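Local coordinates for protein RpfR (Cronobacter turicensis, PDB 6DGG) that carries a PAS domain that holds lauric acid in a pocket between its antiparallel sheet and its helices, at residues V9-D14 / Q20-L25; Q35-Q40 / T44-P49; R73-R78 / F84-K89. One frame throughout, in Å; residues are numbered along the deposited sequence.

Overall arrangement
The three contacts follow one another along a single PAS domain. Contact 1 pairs strands 9-13 and 19-22 at one edge of the antiparallel sheet, whose strand order is 2-1-5-4-3; contact 3 pairs strands 69-77 and 80-90 at the other edge; contact 2, between them in the chain, joins the short helices 34-37 and 42-46. Centres of contacts 1 and 2, and of 1 and 3, are about 11 Å apart, those of 2 and 3 about 13 Å. Phe-22 packs on Val-37 and Phe-46, Val-9 reaches Phe-84 and Phe-86, and Phe-46 O probably accepts a hydrogen bond from Lys-76 N. Each contact contributes residues to the pocket around lauric acid, so hairpins and helices together enclose the ligand.

Contact 1: residues V9-D14 / Q20-L25; sequences VIVILD and QRFNRL
Ile-12 lays its side chain alongside that of Arg-21, the two pointing the same way, with CD1 of Ile-12 3.9 Å from CB of Arg-21. CG1 of Ile-12 is anti to the carbonyl carbon (chi1 -58°), and the extended second torsion carries CD1 over the aliphatic base of the arginine, while CG2 turns to CB of Gln-20. A branched, apolar residue suits this place because it can rest on two neighbours at once. Both neighbours face Ile-12 because the hairpin carries a classic beta bulge: Ile-12 N donates to Arg-21 O at 3.0 Å, and Ile-12 O receives Gln-20 N at 2.7 Å. The charged end of Arg-21 leads away to a salt bridge with Glu-34.

On the other face of the sheet Val-11 and Phe-22 form a non-hydrogen-bonded pair. CG2 of Val-11 meets CD1 of the Phe-22 ring obliquely at 3.9 Å, and both side chains touch lauric acid, so this face forms part of the pocket.

Past Phe-22 the side chain of Asn-23 joins its backbone N in bonding Ile-10. Asn-23 has CG between the backbone N and the carbonyl carbon (chi1 79°), which brings OD1 to Ile-10 N at 2.9 Å. The bond is almost straight, 175° at the hydrogen, yet the donor stands above the plane of the Asn-23 side-chain amide carbonyl. Asn-23 N returns a more bent bond to Ile-10 O at 3.2 Å. Asparagine fits because the same residue is the N-cap of helix 24-30; its OD1 also bonds Ser-26 OG and its ND2 bonds Ser-8 O. The amide is thereby gripped at both ends, which fixes its rotation and ties the start of helix 24-30 to the backbone of strand 9-13 at Ile-10.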
loop_
_atom_site.group_PDB
_atom_site.type_symbol
_atom_site.label_atom_id
_atom_site.label_comp_id
_atom_site.label_asym_id
_atom_site.label_seq_id
_atom_site.Cartn_x
_atom_site.Cartn_y
_atom_site.Cartn_z
ATOM N N VAL A 9 8.147 2.312 -0.642
ATOM C CA VAL A 9 6.991 2.582 0.203
ATOM C C VAL A 9 6.485 1.244 0.724
ATOM O O VAL A 9 6.114 0.356 -0.054
ATOM C CB VAL A 9 5.904 3.366 -0.552
ATOM C CG1 VAL A 9 6.411 4.758 -0.881
ATOM C CG2 VAL A 9 5.457 2.655 -1.818
ATOM N N ILE A 10 6.553 1.066 2.037
ATOM C CA ILE A 10 6.251 -0.203 2.690
ATOM C C ILE A 10 5.006 0.006 3.541
ATOM O O ILE A 10 5.022 0.786 4.498
ATOM C CB ILE A 10 7.431 -0.688 3.550
ATOM C CG1 ILE A 10 8.699 -0.818 2.697
ATOM C CG2 ILE A 10 7.105 -1.998 4.218
ATOM C CD1 ILE A 10 8.579 -1.720 1.464
ATOM N N VAL A 11 3.926 -0.683 3.185
ATOM C CA VAL A 11 2.641 -0.561 3.859
ATOM C C VAL A 11 2.151 -1.967 4.171
ATOM O O VAL A 11 2.170 -2.846 3.301
ATOM C CB VAL A 11 1.636 0.207 2.979
ATOM C CG1 VAL A 11 0.281 0.337 3.668
ATOM C CG2 VAL A 11 2.189 1.598 2.623
ATOM N N ILE A 12 1.747 -2.193 5.419
ATOM C CA ILE A 12 1.212 -3.476 5.851
ATOM C C ILE A 12 -0.283 -3.305 6.071
ATOM O O ILE A 12 -0.716 -2.334 6.699
ATOM C CB ILE A 12 1.923 -3.982 7.115
ATOM C CG1 ILE A 12 3.426 -4.096 6.840
ATOM C CG2 ILE A 12 1.344 -5.323 7.560
ATOM C CD1 ILE A 12 4.243 -4.521 8.046
ATOM N N LEU A 13 -1.067 -4.233 5.520
ATOM C CA LEU A 13 -2.521 -4.155 5.505
ATOM C C LEU A 13 -3.108 -5.408 6.132
ATOM O O LEU A 13 -2.502 -6.483 6.095
ATOM C CB LEU A 13 -3.038 -4.127 4.067
ATOM C CG LEU A 13 -2.527 -3.045 3.125
ATOM C CD1 LEU A 13 -3.092 -3.259 1.728
ATOM C CD2 LEU A 13 -2.894 -1.675 3.646
ATOM N N ASP A 14 -4.309 -5.272 6.698
ATOM C CA ASP A 14 -5.106 -6.440 7.027
ATOM C C ASP A 14 -6.023 -6.771 5.847
ATOM O O ASP A 14 -5.958 -6.144 4.785
ATOM C CB ASP A 14 -5.818 -6.269 8.372
ATOM C CG ASP A 14 -6.974 -5.284 8.335
ATOM O OD1 ASP A 14 -7.350 -4.772 7.257
ATOM O OD2 ASP A 14 -7.537 -5.035 9.430
ATOM N N GLN A 20 -1.683 -1.135 8.944
ATOM C CA GLN A 20 -1.038 -1.565 10.172
ATOM C C GLN A 20 0.320 -0.919 10.392
ATOM O O GLN A 20 0.690 -0.654 11.542
ATOM C CB GLN A 20 -0.901 -3.088 10.155
ATOM C CG GLN A 20 -2.190 -3.792 9.746
ATOM C CD GLN A 20 -3.333 -3.548 10.723
ATOM O OE1 GLN A 20 -3.138 -3.576 11.939
ATOM N NE2 GLN A 20 -4.529 -3.296 10.192
ATOM N N ARG A 21 1.075 -0.691 9.316
ATOM C CA ARG A 21 2.344 0.025 9.334
ATOM C C ARG A 21 2.468 0.791 8.023
ATOM O O ARG A 21 1.890 0.408 6.997
ATOM C CB ARG A 21 3.550 -0.918 9.486
ATOM C CG ARG A 21 3.671 -1.629 10.830
ATOM C CD ARG A 21 5.100 -1.540 11.364
ATOM N NE ARG A 21 5.416 -0.173 11.772
ATOM C CZ ARG A 21 6.499 0.186 12.456
ATOM N NH1 ARG A 21 7.398 -0.716 12.822
ATOM N NH2 ARG A 21 6.672 1.458 12.776
ATOM N N PHE A 22 3.264 1.859 8.061
ATOM C CA PHE A 22 3.314 2.854 6.989
ATOM C C PHE A 22 4.647 3.562 7.177
ATOM O O PHE A 22 4.832 4.267 8.174
ATOM C CB PHE A 22 2.138 3.803 7.205
ATOM C CG PHE A 22 1.886 4.822 6.120
ATOM C CD1 PHE A 22 1.142 4.489 4.990
ATOM C CD2 PHE A 22 2.258 6.148 6.296
ATOM C CE1 PHE A 22 0.840 5.441 4.025
ATOM C CE2 PHE A 22 1.953 7.115 5.329
ATOM C CZ PHE A 22 1.238 6.755 4.195
ATOM N N ASN A 23 5.596 3.334 6.265
ATOM C CA ASN A 23 6.976 3.723 6.537
ATOM C C ASN A 23 7.253 5.187 6.177
ATOM O O ASN A 23 6.398 5.917 5.679
ATOM C CB ASN A 23 7.979 2.772 5.872
ATOM C CG ASN A 23 8.157 3.041 4.387
ATOM O OD1 ASN A 23 7.204 3.365 3.686
ATOM N ND2 ASN A 23 9.388 2.896 3.904
ATOM N N ARG A 24 8.494 5.610 6.412
ATOM C CA ARG A 24 8.825 7.027 6.298
ATOM C C ARG A 24 8.683 7.530 4.867
ATOM O O ARG A 24 8.242 8.664 4.643
ATOM C CB ARG A 24 10.235 7.284 6.822
ATOM C CG ARG A 24 10.586 8.751 6.928
ATOM C CD ARG A 24 11.886 8.957 7.707
ATOM N NE ARG A 24 11.796 8.476 9.084
ATOM C CZ ARG A 24 12.783 8.552 9.974
ATOM N NH1 ARG A 24 13.950 9.089 9.639
ATOM N NH2 ARG A 24 12.600 8.091 11.205
ATOM N N LEU A 25 9.067 6.723 3.879
ATOM C CA LEU A 25 8.912 7.183 2.505
ATOM C C LEU A 25 7.440 7.331 2.143
ATOM O O LEU A 25 7.075 8.240 1.388
ATOM C CB LEU A 25 9.644 6.252 1.536
ATOM C CG LEU A 25 9.751 6.756 0.092
ATOM C CD1 LEU A 25 10.424 8.132 0.011
ATOM C CD2 LEU A 25 10.509 5.778 -0.802
#

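Contact 2: residues Q35-Q40 / T44-P49; sequences QEVIGQ and TLFMSP
A weakly bonded helical turn, 34-37, and the short helix 42-46, both in the PAS domain's helical region, meet here through a small apolar contact centred on Leu-45. CD2 of Leu-45 touches two partners of 35-40, lying 4.0 Å from CG1 of Val-37 and 4.1 Å from CB of Gln-40. The leucine has CG anti to the backbone N (chi1 -173°), which carries its branch out from helix 42-46 toward the other segment. Val-37 and Leu-45 cross at about a right angle, and CG1 is the branch of the valine that makes the contact. CG1 of Val-37 also comes to the edge of the Phe-46 ring, near its plane, 4.4 Å from CZ.

Leu-45 and Phe-46 also touch each other: CG of the leucine stands 3.6 Å above the ring plane, over its centre. An aliphatic branch suits this place, since it can cover a flat aromatic face while its other end meets valine. In the fold, Phe-46 belongs to the lauric acid pocket, and Val-37 packs on Ile-19 of strand 19-22; the contact therefore links a pocket-lining ring to the edge hairpin.

Between helix 34-37 and the next helix the chain reverses in a type II beta turn from Val-37 to Gln-40, closed by Gln-40 N bonding Val-37 O at 2.9 Å. Gly-39 sits in the turn with a positive phi of 83°, where a CB would press against the preceding carbonyl oxygen. The turn brings CB of Gln-40 to Leu-45, and the backbone of Gly-39 and Gln-40 is hydrogen-bonded to Ile-19 of the sheet.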
loop_
_atom_site.group_PDB
_atom_site.type_symbol
_atom_site.label_atom_id
_atom_site.label_comp_id
_atom_site.label_asym_id
_atom_site.label_seq_id
_atom_site.Cartn_x
_atom_site.Cartn_y
_atom_site.Cartn_z
ATOM N N GLN A 35 1.166 7.377 12.422
ATOM C CA GLN A 35 0.179 7.398 13.497
ATOM C C GLN A 35 -1.172 7.903 13.014
ATOM O O GLN A 35 -2.198 7.584 13.622
ATOM C CB GLN A 35 0.657 8.292 14.637
ATOM C CG GLN A 35 1.723 7.688 15.514
ATOM C CD GLN A 35 2.256 8.689 16.524
ATOM O OE1 GLN A 35 2.295 9.891 16.258
ATOM N NE2 GLN A 35 2.658 8.202 17.693
ATOM N N GLU A 36 -1.191 8.714 11.953
ATOM C CA GLU A 36 -2.433 9.277 11.446
ATOM C C GLU A 36 -3.194 8.313 10.559
ATOM O O GLU A 36 -4.389 8.524 10.325
ATOM C CB GLU A 36 -2.147 10.502 10.579
ATOM C CG GLU A 36 -1.662 11.731 11.301
ATOM C CD GLU A 36 -1.535 12.890 10.342
ATOM O OE1 GLU A 36 -2.499 13.674 10.216
ATOM O OE2 GLU A 36 -0.491 12.987 9.671
ATOM N N VAL A 37 -2.530 7.292 10.022
ATOM C CA VAL A 37 -3.147 6.410 9.041
ATOM C C VAL A 37 -3.353 4.993 9.549
ATOM O O VAL A 37 -4.078 4.224 8.903
ATOM C CB VAL A 37 -2.396 6.420 7.690
ATOM C CG1 VAL A 37 -2.358 7.837 7.132
ATOM C CG2 VAL A 37 -0.988 5.870 7.822
ATOM N N ILE A 38 -2.768 4.613 10.683
ATOM C CA ILE A 38 -3.023 3.263 11.165
ATOM C C ILE A 38 -4.510 3.106 11.467
ATOM O O ILE A 38 -5.162 4.003 12.028
ATOM C CB ILE A 38 -2.099 2.860 12.329
ATOM C CG1 ILE A 38 -2.121 3.886 13.462
ATOM C CG2 ILE A 38 -0.675 2.654 11.794
ATOM C CD1 ILE A 38 -1.239 3.486 14.674
ATOM N N GLY A 39 -5.065 1.966 11.054
ATOM C CA GLY A 39 -6.486 1.712 11.161
ATOM C C GLY A 39 -7.324 2.300 10.046
ATOM O O GLY A 39 -8.516 1.981 9.961
ATOM N N GLN A 40 -6.750 3.147 9.201
ATOM C CA GLN A 40 -7.475 3.767 8.102
ATOM C C GLN A 40 -7.407 2.875 6.871
ATOM O O GLN A 40 -6.485 2.072 6.705
ATOM C CB GLN A 40 -6.873 5.132 7.759
ATOM C CG GLN A 40 -6.875 6.122 8.899
ATOM C CD GLN A 40 -8.252 6.633 9.243
ATOM O OE1 GLN A 40 -9.228 6.367 8.539
ATOM N NE2 GLN A 40 -8.337 7.392 10.327
ATOM N N THR A 44 -9.647 3.769 0.074
ATOM C CA THR A 44 -10.386 5.020 -0.026
ATOM C C THR A 44 -9.475 6.213 0.224
ATOM O O THR A 44 -9.734 7.308 -0.288
ATOM C CB THR A 44 -11.577 5.011 0.933
ATOM O OG1 THR A 44 -11.107 4.882 2.274
ATOM C CG2 THR A 44 -12.509 3.846 0.622
ATOM N N LEU A 45 -8.389 6.011 0.966
ATOM C CA LEU A 45 -7.492 7.109 1.298
ATOM C C LEU A 45 -6.541 7.447 0.151
ATOM O O LEU A 45 -6.240 8.625 -0.071
ATOM C CB LEU A 45 -6.716 6.749 2.566
ATOM C CG LEU A 45 -5.805 7.775 3.240
ATOM C CD1 LEU A 45 -6.478 9.127 3.389
ATOM C CD2 LEU A 45 -5.392 7.235 4.609
ATOM N N PHE A 46 -6.058 6.448 -0.594
ATOM C CA PHE A 46 -4.941 6.665 -1.515
ATOM C C PHE A 46 -5.219 6.275 -2.961
ATOM O O PHE A 46 -4.288 6.299 -3.782
ATOM C CB PHE A 46 -3.676 5.941 -1.032
ATOM C CG PHE A 46 -3.171 6.428 0.287
ATOM C CD1 PHE A 46 -2.760 7.741 0.440
ATOM C CD2 PHE A 46 -3.120 5.578 1.386
ATOM C CE1 PHE A 46 -2.285 8.192 1.658
ATOM C CE2 PHE A 46 -2.653 6.020 2.600
ATOM C CZ PHE A 46 -2.238 7.335 2.743
ATOM N N MET A 47 -6.454 5.926 -3.316
ATOM C CA MET A 47 -6.726 5.483 -4.671
ATOM C C MET A 47 -7.986 6.134 -5.219
ATOM O O MET A 47 -8.927 6.455 -4.485
ATOM C CB MET A 47 -6.866 3.957 -4.749
ATOM C CG MET A 47 -5.676 3.195 -4.198
ATOM S SD MET A 47 -5.912 1.419 -4.337
ATOM C CE MET A 47 -4.521 0.848 -3.368
ATOM N N SER A 48 -7.985 6.323 -6.532
ATOM C CA SER A 48 -9.177 6.725 -7.247
ATOM C C SER A 48 -10.226 5.623 -7.135
ATOM O O SER A 48 -9.903 4.481 -6.803
ATOM C CB SER A 48 -8.837 6.920 -8.719
ATOM O OG SER A 48 -8.498 5.668 -9.290
ATOM N N PRO A 49 -11.498 5.934 -7.411
ATOM C CA PRO A 49 -12.519 4.887 -7.282
ATOM C C PRO A 49 -12.222 3.659 -8.118
ATOM O O PRO A 49 -12.397 2.530 -7.637
ATOM C CB PRO A 49 -13.809 5.600 -7.699
ATOM C CG PRO A 49 -13.569 7.025 -7.309
ATOM C CD PRO A 49 -12.103 7.262 -7.607
#

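Contact 3: residues R73-R78 / F84-K89; sequences RWIKTR and FLFRNK. With DAO (lauric acid), chain B.
Arg-73 starts its path at CB, which lies at the edge of the Phe-86 ring, 4.1 Å from CD2. CG stands anti to the backbone N (chi1 -159°) and touches Met-47; bends at the next two torsions then swing the chain away from strand 84-89. CD of Arg-73 passes 3.3 Å from O1 of lauric acid, and its NH2 reaches the same O1 at 2.6 Å, a hydrogen bond with 160° at the hydrogen. O1 lies at the edge of the guanidinium, in its plane. The opposite terminal nitrogen, NH1, is held by a salt bridge to Glu-51, which probably helps to orient the arginine.

Beyond the carboxylate, the apolar chain of the ligand crosses Phe-86, with C5 3.6 Å above the ring plane and over its centre. Ile-75 is shared between rings and ligand: its CG1 is 3.6 Å from CD1 of Phe-84 and also meets the edge of Phe-86, while CG2 and CD1 turn to the lauric acid chain. A branched residue is apt here because its separate arms serve different neighbours. CG2 of Thr-77 extends this packing to the edge of Phe-84, whose ring also meets Tyr-29 edge-to-face.

Within the two segments the backbones pair at Arg-73 and Phe-84: Arg-73 N to Phe-84 O and Phe-84 N to Arg-73 O are both 2.9 Å. From this pair the segments run apart, the axes of 73-77 and 84-89 making 112°; the hairpin pairing continues through Ile-75 with Arg-82 and Phe-86 with Val-71. Ser-55, Asn-58 and Tyr-69 also hydrogen-bond the ligand. With a guanidinium at its acid end and phenyl and aliphatic groups along its tail, the pocket matches an amphipathic ligand; the arginine would probably favour the ionised carboxylate.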
loop_
_atom_site.group_PDB
_atom_site.type_symbol
_atom_site.label_atom_id
_atom_site.label_comp_id
_atom_site.label_asym_id
_atom_site.label_seq_id
_atom_site.Cartn_x
_atom_site.Cartn_y
_atom_site.Cartn_z
ATOM N N ARG A 73 -0.202 0.020 -9.507
ATOM C CA ARG A 73 -1.330 0.757 -8.957
ATOM C C ARG A 73 -1.016 2.240 -9.032
ATOM O O ARG A 73 0.060 2.671 -8.606
ATOM C CB ARG A 73 -1.534 0.352 -7.486
ATOM C CG ARG A 73 -2.886 0.608 -6.879
ATOM C CD ARG A 73 -3.730 -0.641 -6.942
ATOM N NE ARG A 73 -4.296 -0.758 -8.267
ATOM C CZ ARG A 73 -4.771 -1.871 -8.810
ATOM N NH1 ARG A 73 -5.280 -1.821 -10.027
ATOM N NH2 ARG A 73 -4.736 -3.021 -8.168
ATOM N N TRP A 74 -1.944 3.018 -9.577
ATOM C CA TRP A 74 -1.840 4.468 -9.504
ATOM C C TRP A 74 -2.273 4.899 -8.109
ATOM O O TRP A 74 -3.336 4.485 -7.632
ATOM C CB TRP A 74 -2.728 5.129 -10.558
ATOM C CG TRP A 74 -2.145 5.109 -11.948
ATOM C CD1 TRP A 74 -2.504 4.288 -12.979
ATOM C CD2 TRP A 74 -1.106 5.961 -12.458
ATOM N NE1 TRP A 74 -1.744 4.569 -14.093
ATOM C CE2 TRP A 74 -0.888 5.598 -13.801
ATOM C CE3 TRP A 74 -0.351 7.003 -11.915
ATOM C CZ2 TRP A 74 0.058 6.235 -14.598
ATOM C CZ3 TRP A 74 0.585 7.628 -12.706
ATOM C CH2 TRP A 74 0.783 7.246 -14.032
ATOM N N ILE A 75 -1.467 5.751 -7.472
ATOM C CA ILE A 75 -1.625 6.117 -6.067
ATOM C C ILE A 75 -1.665 7.633 -5.954
ATOM O O ILE A 75 -0.849 8.331 -6.571
ATOM C CB ILE A 75 -0.458 5.571 -5.211
ATOM C CG1 ILE A 75 -0.419 4.036 -5.227
ATOM C CG2 ILE A 75 -0.516 6.101 -3.787
ATOM C CD1 ILE A 75 -1.643 3.365 -4.679
ATOM N N LYS A 76 -2.598 8.142 -5.146
ATOM C CA LYS A 76 -2.720 9.572 -4.891
ATOM C C LYS A 76 -1.633 10.007 -3.910
ATOM O O LYS A 76 -1.594 9.535 -2.767
ATOM C CB LYS A 76 -4.102 9.873 -4.308
ATOM C CG LYS A 76 -5.253 9.496 -5.230
ATOM C CD LYS A 76 -6.625 9.708 -4.576
ATOM C CE LYS A 76 -6.934 11.179 -4.322
ATOM N NZ LYS A 76 -8.296 11.371 -3.730
ATOM N N THR A 77 -0.768 10.917 -4.349
ATOM C CA THR A 77 0.296 11.465 -3.518
ATOM C C THR A 77 0.146 12.979 -3.437
ATOM O O THR A 77 -0.708 13.581 -4.092
ATOM C CB THR A 77 1.682 11.130 -4.088
ATOM O OG1 THR A 77 1.975 12.009 -5.182
ATOM C CG2 THR A 77 1.758 9.678 -4.561
ATOM N N ARG A 78 1.003 13.602 -2.626
ATOM C CA ARG A 78 0.909 15.042 -2.423
ATOM C C ARG A 78 1.202 15.822 -3.700
ATOM O O ARG A 78 0.831 16.998 -3.791
ATOM C CB ARG A 78 1.823 15.480 -1.268
ATOM C CG ARG A 78 3.307 15.385 -1.570
ATOM C CD ARG A 78 4.142 15.207 -0.306
ATOM N NE ARG A 78 3.849 16.199 0.725
ATOM C CZ ARG A 78 4.439 16.231 1.919
ATOM N NH1 ARG A 78 4.112 17.170 2.798
ATOM N NH2 ARG A 78 5.358 15.325 2.242
ATOM N N PHE A 84 2.966 2.986 -8.908
ATOM C CA PHE A 84 3.836 2.158 -8.089
ATOM C C PHE A 84 3.721 0.705 -8.504
ATOM O O PHE A 84 2.630 0.222 -8.817
ATOM C CB PHE A 84 3.444 2.245 -6.613
ATOM C CG PHE A 84 3.847 3.522 -5.967
ATOM C CD1 PHE A 84 3.055 4.648 -6.079
ATOM C CD2 PHE A 84 5.030 3.607 -5.250
ATOM C CE1 PHE A 84 3.434 5.835 -5.484
ATOM C CE2 PHE A 84 5.412 4.799 -4.657
ATOM C CZ PHE A 84 4.617 5.910 -4.782
ATOM N N LEU A 85 4.854 0.015 -8.487
ATOM C CA LEU A 85 4.888 -1.439 -8.518
ATOM C C LEU A 85 4.853 -1.909 -7.078
ATOM O O LEU A 85 5.732 -1.547 -6.292
ATOM C CB LEU A 85 6.184 -1.947 -9.141
ATOM C CG LEU A 85 6.390 -3.479 -9.086
ATOM C CD1 LEU A 85 5.596 -4.133 -10.190
ATOM C CD2 LEU A 85 7.854 -3.908 -9.159
ATOM N N PHE A 86 3.867 -2.727 -6.743
ATOM C CA PHE A 86 3.776 -3.321 -5.418
ATOM C C PHE A 86 4.074 -4.810 -5.508
ATOM O O PHE A 86 3.499 -5.520 -6.343
ATOM C CB PHE A 86 2.404 -3.068 -4.798
ATOM C CG PHE A 86 2.250 -1.692 -4.250
ATOM C CD1 PHE A 86 2.871 -1.336 -3.063
ATOM C CD2 PHE A 86 1.499 -0.738 -4.916
ATOM C CE1 PHE A 86 2.735 -0.058 -2.556
ATOM C CE2 PHE A 86 1.381 0.544 -4.407
ATOM C CZ PHE A 86 1.995 0.875 -3.231
ATOM N N ARG A 87 5.025 -5.252 -4.691
ATOM C CA ARG A 87 5.330 -6.660 -4.513
ATOM C C ARG A 87 4.624 -7.079 -3.228
ATOM O O ARG A 87 4.962 -6.578 -2.149
ATOM C CB ARG A 87 6.839 -6.855 -4.381
ATOM C CG ARG A 87 7.685 -6.170 -5.462
ATOM C CD ARG A 87 9.129 -6.003 -4.993
ATOM N NE ARG A 87 9.961 -5.184 -5.883
ATOM C CZ ARG A 87 9.928 -3.855 -5.935
ATOM N NH1 ARG A 87 9.080 -3.153 -5.182
ATOM N NH2 ARG A 87 10.741 -3.216 -6.757
ATOM N N ASN A 88 3.653 -7.988 -3.341
ATOM C CA ASN A 88 2.713 -8.274 -2.264
ATOM C C ASN A 88 2.816 -9.727 -1.816
ATOM O O ASN A 88 2.832 -10.644 -2.642
ATOM C CB ASN A 88 1.292 -7.966 -2.739
ATOM C CG ASN A 88 1.016 -6.476 -2.807
ATOM O OD1 ASN A 88 1.868 -5.649 -2.474
ATOM N ND2 ASN A 88 -0.181 -6.128 -3.238
ATOM N N LYS A 89 2.869 -9.934 -0.505
ATOM C CA LYS A 89 2.952 -11.278 0.044
ATOM C C LYS A 89 2.469 -11.229 1.484
ATOM O O LYS A 89 2.441 -10.167 2.110
ATOM C CB LYS A 89 4.385 -11.813 -0.005
ATOM C CG LYS A 89 5.356 -11.059 0.904
ATOM C CD LYS A 89 6.767 -11.578 0.787
ATOM C CE LYS A 89 7.720 -10.757 1.636
ATOM N NZ LYS A 89 7.869 -9.369 1.134
HETATM O O1 DAO B . -3.947 -3.673 -5.745
HETATM O O2 DAO B . -3.260 -5.725 -5.532
HETATM C C1 DAO B . -3.405 -4.566 -5.046
HETATM C C2 DAO B . -2.967 -4.219 -3.613
HETATM C C3 DAO B . -2.185 -2.889 -3.561
HETATM C C4 DAO B . -2.032 -2.301 -2.141
HETATM C C5 DAO B . -1.127 -1.056 -2.184
HETATM C C6 DAO B . -0.974 -0.262 -0.863
HETATM C C7 DAO B . -0.963 1.253 -1.195
HETATM C C8 DAO B . -0.114 2.141 -0.274
HETATM C C9 DAO B . -0.063 3.553 -0.879
HETATM C C10 DAO B . 0.404 4.649 0.089
HETATM C C11 DAO B . 1.923 4.843 0.094
HETATM C C12 DAO B . 2.380 5.717 -1.075
#